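Local coordinates for putative polyphosphate kinase 2 family protein (Arthrobacter aurescens, PDB 3RHF) that probably transfers phosphate between polyphosphate and nucleotides, as a kinase of the polyphosphate kinase 2 family, at the interface of chains A and B. Coordinates in Å, arbitrary orientation; residue numbers count along the deposited sequence, not the author numbering. Chains: chain A/B, Putative polyphosphate kinase 2 family protein.

The interface of chains A and B. Residues chain A 201, 210, 212, 215; chain B 282, 285-286.
A:Arg212 and A:Tyr210 meet B:Glu282 in one patch of a two-fold symmetric interface between copies of one protein, where the C-terminal helix of chain B, 279-288, docks against helices 190-202 and 212-218 of chain A and the loop residue A:Tyr210 between them. The twin patch repeats it with the chains exchanged, so the two tails embrace the opposite subunits; whether this dimer forms outside the crystal the structure alone does not show.

The polar centre is a side-on pairing of guanidinium and carboxylate. NE of A:Arg212 gives a nearly straight bond to OE2 of B:Glu282 at 2.6 Å, which is also the salt bridge, while NH2 reaches OE1 at 2.9 Å. Both oxygens receive on their syn lone pairs, and the two flat groups lie only 8° apart, so the paired bonds keep the carboxylate in the guanidinium plane, edge to edge. Bends at chi2 and chi3 of A:Arg212 turn its NE side toward the acid.

OE2 of B:Glu282 takes a second bond, from the phenol OH of A:Tyr210 at 2.9 Å, on its anti lone pair, away from OE1. The tyrosine ring stands almost upright to the carboxylate, 82° between the planes. With an arginine and a phenol as partners, B:Glu282 would be expected to favour the charged form. CG of B:Glu282 packs 3.6 Å from CZ of A:Tyr210; over the same ring face, toward the rim, lies CD2 of A:Leu201, which probably helps to position the phenol.

Aliphatic groups flank this polar cluster. B:Val286, one helical turn on from B:Glu282, points CG2 between two leucines of chain A: CD1 of A:Leu201 at 3.9 Å and CD2 of A:Leu215 at 4.0 Å. B:Leu285 borders the arginine, its CD2 4.2 Å from NH2 of A:Arg212. CG2 of B:Val286 also touches the hydroxyl from beyond the ring and to one side of its plane, 3.7 Å from OH of A:Tyr210.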
ATOM      1  N   LEU A 201       5.192 -25.707   7.240  1.00 37.60           N
ATOM      2  CA  LEU A 201       4.597 -27.040   7.109  1.00 38.86           C
ATOM      3  C   LEU A 201       3.726 -27.421   8.331  1.00 41.15           C
ATOM      4  O   LEU A 201       2.686 -28.034   8.171  1.00 42.63           O
ATOM      5  CB  LEU A 201       5.703 -28.034   6.838  1.00 39.08           C
ATOM      6  CG  LEU A 201       6.458 -27.727   5.551  1.00 37.79           C
ATOM      7  CD1 LEU A 201       7.686 -28.578   5.383  1.00 38.95           C
ATOM      8  CD2 LEU A 201       5.514 -27.897   4.372  1.00 38.15           C
ATOM      9  N   TYR A 210       4.218 -22.637   1.163  1.00 39.03           N
ATOM     10  CA  TYR A 210       5.432 -23.449   1.159  1.00 39.14           C
ATOM     11  C   TYR A 210       5.862 -23.716  -0.288  1.00 40.79           C
ATOM     12  O   TYR A 210       5.041 -24.026  -1.135  1.00 40.90           O
ATOM     13  CB  TYR A 210       5.274 -24.758   1.930  1.00 38.77           C
ATOM     14  CG  TYR A 210       6.500 -25.626   1.786  1.00 38.77           C
ATOM     15  CD1 TYR A 210       7.558 -25.514   2.659  1.00 35.72           C
ATOM     16  CD2 TYR A 210       6.623 -26.501   0.723  1.00 38.90           C
ATOM     17  CE1 TYR A 210       8.698 -26.255   2.495  1.00 35.56           C
ATOM     18  CE2 TYR A 210       7.738 -27.247   0.559  1.00 39.76           C
ATOM     19  CZ  TYR A 210       8.786 -27.138   1.444  1.00 38.91           C
ATOM     20  OH  TYR A 210       9.910 -27.956   1.261  1.00 41.49           O
ATOM     21  N   ARG A 212       8.731 -25.884  -2.591  1.00 46.48           N
ATOM     22  CA  ARG A 212       9.833 -26.819  -2.691  1.00 47.72           C
ATOM     23  C   ARG A 212      11.102 -26.089  -3.129  1.00 48.63           C
ATOM     24  O   ARG A 212      12.197 -26.434  -2.680  1.00 48.18           O
ATOM     25  CB  ARG A 212       9.517 -27.925  -3.696  1.00 50.25           C
ATOM     26  CG  ARG A 212      10.758 -28.717  -4.211  1.00 51.93           C
ATOM     27  CD  ARG A 212      11.428 -29.578  -3.128  1.00 52.15           C
ATOM     28  NE  ARG A 212      10.550 -30.648  -2.661  1.00 54.42           N
ATOM     29  CZ  ARG A 212      10.285 -31.772  -3.331  1.00 58.65           C
ATOM     30  NH1 ARG A 212      10.849 -32.008  -4.510  1.00 60.34           N
ATOM     31  NH2 ARG A 212       9.448 -32.674  -2.816  1.00 59.90           N
ATOM     32  N   LEU A 215      13.536 -25.257  -0.492  1.00 49.43           N
ATOM     33  CA  LEU A 215      14.325 -26.368   0.006  1.00 49.85           C
ATOM     34  C   LEU A 215      15.491 -26.638  -0.982  1.00 51.98           C
ATOM     35  O   LEU A 215      16.651 -26.722  -0.566  1.00 51.54           O
ATOM     36  CB  LEU A 215      13.431 -27.605   0.214  1.00 49.84           C
ATOM     37  CG  LEU A 215      14.084 -28.915   0.660  1.00 49.33           C
ATOM     38  CD1 LEU A 215      14.920 -28.684   1.911  1.00 48.01           C
ATOM     39  CD2 LEU A 215      13.047 -29.982   0.895  1.00 47.23           C
TER
ATOM     40  N   GLU B 282       7.560 -34.057   3.121  1.00 50.42           N
ATOM     41  CA  GLU B 282       8.305 -32.822   2.923  1.00 49.18           C
ATOM     42  C   GLU B 282       8.953 -32.376   4.240  1.00 47.27           C
ATOM     43  O   GLU B 282      10.143 -32.075   4.269  1.00 46.77           O
ATOM     44  CB  GLU B 282       7.401 -31.734   2.335  1.00 49.02           C
ATOM     45  CG  GLU B 282       8.139 -30.637   1.603  1.00 48.31           C
ATOM     46  CD  GLU B 282       8.603 -31.049   0.240  1.00 48.66           C
ATOM     47  OE1 GLU B 282       8.343 -32.207  -0.182  1.00 48.40           O
ATOM     48  OE2 GLU B 282       9.259 -30.201  -0.402  1.00 47.75           O
ATOM     49  N   LEU B 285      12.005 -34.372   4.869  1.00 52.04           N
ATOM     50  CA  LEU B 285      12.975 -33.909   3.886  1.00 52.31           C
ATOM     51  C   LEU B 285      13.599 -32.571   4.344  1.00 51.30           C
ATOM     52  O   LEU B 285      14.822 -32.338   4.192  1.00 51.22           O
ATOM     53  CB  LEU B 285      12.276 -33.777   2.516  1.00 52.69           C
ATOM     54  CG  LEU B 285      12.829 -34.481   1.266  1.00 55.38           C
ATOM     55  CD1 LEU B 285      13.367 -35.924   1.499  1.00 53.63           C
ATOM     56  CD2 LEU B 285      11.740 -34.447   0.177  1.00 55.42           C
ATOM     57  N   VAL B 286      12.781 -31.695   4.928  1.00 50.53           N
ATOM     58  CA  VAL B 286      13.319 -30.409   5.402  1.00 49.71           C
ATOM     59  C   VAL B 286      14.191 -30.650   6.623  1.00 50.68           C
ATOM     60  O   VAL B 286      15.255 -30.031   6.754  1.00 50.71           O
ATOM     61  CB  VAL B 286      12.243 -29.299   5.661  1.00 48.66           C
ATOM     62  CG1 VAL B 286      12.899 -28.026   6.171  1.00 46.97           C
ATOM     63  CG2 VAL B 286      11.490 -28.973   4.401  1.00 48.00           C
TER